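Local structure of putative NADH-depentdent flavin oxidoreductase (Cupriavidus metallidurans, 5OCS) at the interface of chains A and B. The protein acts as an FMN-containing ene-reductase of the Old Yellow Enzyme family, probably drawing its reducing equivalents from a nicotinamide cofactor. Numbering follows the deposited sequence. Chains: chain A/B, Putative NADH-depentdent flavin oxidoreductase.

The interface of chains A and B. Residues chain A 332, 335, 350-351, 353-354; chain B 325, 328-329.
A:Arg332 grips the carbonyl oxygen of B:Leu328, in the short helix 325-329 of chain B, with one side of its guanidinium. NE lies 3.0 Å from B:Leu328 O, nearly in line with the carbonyl bond (176° at the oxygen), while NH2 reaches the same oxygen at 3.1 Å on a lone pair. Both hydrogen bonds are bent, and the oxygen lies close to the guanidinium plane, so the fork fixes the rotation of that group. A turn at chi2 (-65°) carries the chain past the indole of A:Trp335, whose face is met by CD near its rim.

Apolar contacts flank this grip. The benzo-ring edge of A:Trp335, at CE3, meets the CD1 rim of B:Tyr329 (3.7 Å), with CD1 in the indole plane and the rings inclined about midway between parallel and perpendicular. B:Leu328 sends CD2 to CE1 of A:Tyr351 (3.8 Å), and its CB packs on CB of A:Ser354 at 3.5 Å. OG of A:Ser354, between the backbone N and the carbonyl carbon (chi1 73°), bonds back to A:Tyr351 O (2.7 Å) within the 3-10 helix 349-354.

At the far end a water joins the chains, 2.8 Å from A:Arg353 O and 3.0 Å from B:Arg325 NH1, in the plane of that guanidinium.

Repeated by two-fold symmetry in the deposited assembly, the patch seats the C-terminal part of one chain on the partner's helix that begins at the FMN-binding arginine; if this is the biological dimer, assembly may bear on the partner's flavin site.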
loop_
_atom_site.group_PDB
_atom_site.type_symbol
_atom_site.label_atom_id
_atom_site.label_comp_id
_atom_site.label_asym_id
_atom_site.label_seq_id
_atom_site.Cartn_x
_atom_site.Cartn_y
_atom_site.Cartn_z
ATOM N N ARG A 332 -2.766 7.191 0.515
ATOM C CA ARG A 332 -2.455 8.216 -0.449
ATOM C C ARG A 332 -2.833 9.631 0.042
ATOM O O ARG A 332 -2.935 10.585 -0.782
ATOM C CB ARG A 332 -3.171 7.934 -1.774
ATOM C CG ARG A 332 -2.948 6.522 -2.323
ATOM C CD ARG A 332 -1.508 6.230 -2.713
ATOM N NE ARG A 332 -1.577 5.029 -3.539
ATOM C CZ ARG A 332 -1.243 3.793 -3.199
ATOM N NH1 ARG A 332 -0.562 3.524 -2.104
ATOM N NH2 ARG A 332 -1.533 2.811 -4.053
ATOM N N TRP A 335 -1.087 12.552 -1.500
ATOM C CA TRP A 335 -1.523 12.842 -2.892
ATOM C C TRP A 335 -2.866 13.646 -2.937
ATOM O O TRP A 335 -3.040 14.646 -3.679
ATOM C CB TRP A 335 -1.772 11.575 -3.666
ATOM C CG TRP A 335 -0.632 10.623 -3.824
ATOM C CD1 TRP A 335 0.592 10.650 -3.227
ATOM C CD2 TRP A 335 -0.680 9.428 -4.611
ATOM N NE1 TRP A 335 1.338 9.562 -3.644
ATOM C CE2 TRP A 335 0.575 8.813 -4.509
ATOM C CE3 TRP A 335 -1.661 8.859 -5.440
ATOM C CZ2 TRP A 335 0.861 7.602 -5.169
ATOM C CZ3 TRP A 335 -1.377 7.680 -6.083
ATOM C CH2 TRP A 335 -0.121 7.067 -5.944
ATOM N N GLN A 350 5.297 3.602 -11.210
ATOM C CA GLN A 350 4.315 2.530 -11.469
ATOM C C GLN A 350 2.854 2.998 -11.332
ATOM O O GLN A 350 1.921 2.359 -11.865
ATOM C CB GLN A 350 4.498 1.336 -10.545
ATOM C CG GLN A 350 5.787 0.547 -10.677
ATOM C CD GLN A 350 7.004 1.128 -9.924
ATOM O OE1 GLN A 350 7.014 2.285 -9.458
ATOM N NE2 GLN A 350 8.082 0.352 -9.893
ATOM N N TYR A 351 2.647 4.104 -10.588
ATOM C CA TYR A 351 1.327 4.623 -10.302
ATOM C C TYR A 351 1.038 5.968 -10.950
ATOM O O TYR A 351 -0.027 6.550 -10.722
ATOM C CB TYR A 351 1.164 4.762 -8.792
ATOM C CG TYR A 351 1.157 3.504 -7.981
ATOM C CD1 TYR A 351 0.995 2.250 -8.552
ATOM C CD2 TYR A 351 1.327 3.582 -6.601
ATOM C CE1 TYR A 351 0.950 1.109 -7.779
ATOM C CE2 TYR A 351 1.313 2.454 -5.797
ATOM C CZ TYR A 351 1.103 1.213 -6.392
ATOM O OH TYR A 351 1.075 0.095 -5.583
ATOM N N ARG A 353 -0.068 6.771 -13.827
ATOM C CA ARG A 353 -1.321 6.768 -14.610
ATOM C C ARG A 353 -2.570 6.846 -13.759
ATOM O O ARG A 353 -3.648 7.004 -14.308
ATOM C CB ARG A 353 -1.385 5.532 -15.525
ATOM C CG ARG A 353 -0.306 5.559 -16.571
ATOM C CD ARG A 353 0.098 4.175 -17.044
ATOM N NE ARG A 353 -0.950 3.465 -17.783
ATOM C CZ ARG A 353 -0.818 2.225 -18.252
ATOM N NH1 ARG A 353 0.325 1.552 -18.067
ATOM N NH2 ARG A 353 -1.839 1.644 -18.900
ATOM N N SER A 354 -2.439 6.762 -12.441
ATOM C CA SER A 354 -3.586 6.839 -11.545
ATOM C C SER A 354 -4.223 8.200 -11.381
ATOM O O SER A 354 -5.285 8.284 -10.772
ATOM C CB SER A 354 -3.182 6.357 -10.147
ATOM O OG SER A 354 -2.367 7.264 -9.475
ATOM N N ARG B 325 -7.399 2.310 -12.223
ATOM C CA ARG B 325 -6.783 3.535 -11.742
ATOM C C ARG B 325 -7.337 4.027 -10.410
ATOM O O ARG B 325 -6.553 4.526 -9.582
ATOM C CB ARG B 325 -6.895 4.627 -12.780
ATOM C CG ARG B 325 -5.942 4.404 -13.943
ATOM C CD ARG B 325 -6.206 5.324 -15.119
ATOM N NE ARG B 325 -7.439 4.939 -15.789
ATOM C CZ ARG B 325 -7.878 5.467 -16.928
ATOM N NH1 ARG B 325 -7.181 6.423 -17.523
ATOM N NH2 ARG B 325 -9.005 5.023 -17.486
ATOM N N LEU B 328 -5.434 2.341 -7.679
ATOM C CA LEU B 328 -4.092 2.889 -7.494
ATOM C C LEU B 328 -4.188 4.210 -6.745
ATOM O O LEU B 328 -3.397 4.453 -5.872
ATOM C CB LEU B 328 -3.394 3.069 -8.842
ATOM C CG LEU B 328 -3.248 1.815 -9.681
ATOM C CD1 LEU B 328 -2.416 2.140 -10.910
ATOM C CD2 LEU B 328 -2.636 0.685 -8.873
ATOM N N TYR B 329 -5.194 5.035 -7.049
ATOM C CA TYR B 329 -5.294 6.359 -6.468
ATOM C C TYR B 329 -5.898 6.302 -5.077
ATOM O O TYR B 329 -5.681 7.216 -4.245
ATOM C CB TYR B 329 -6.115 7.247 -7.401
ATOM C CG TYR B 329 -5.992 8.727 -7.099
ATOM C CD1 TYR B 329 -4.812 9.394 -7.325
ATOM C CD2 TYR B 329 -7.074 9.440 -6.592
ATOM C CE1 TYR B 329 -4.703 10.752 -7.068
ATOM C CE2 TYR B 329 -6.977 10.779 -6.318
ATOM C CZ TYR B 329 -5.798 11.440 -6.577
ATOM O OH TYR B 329 -5.696 12.805 -6.285
HETATM O O HOH W 1 -4.482 7.687 -16.885
#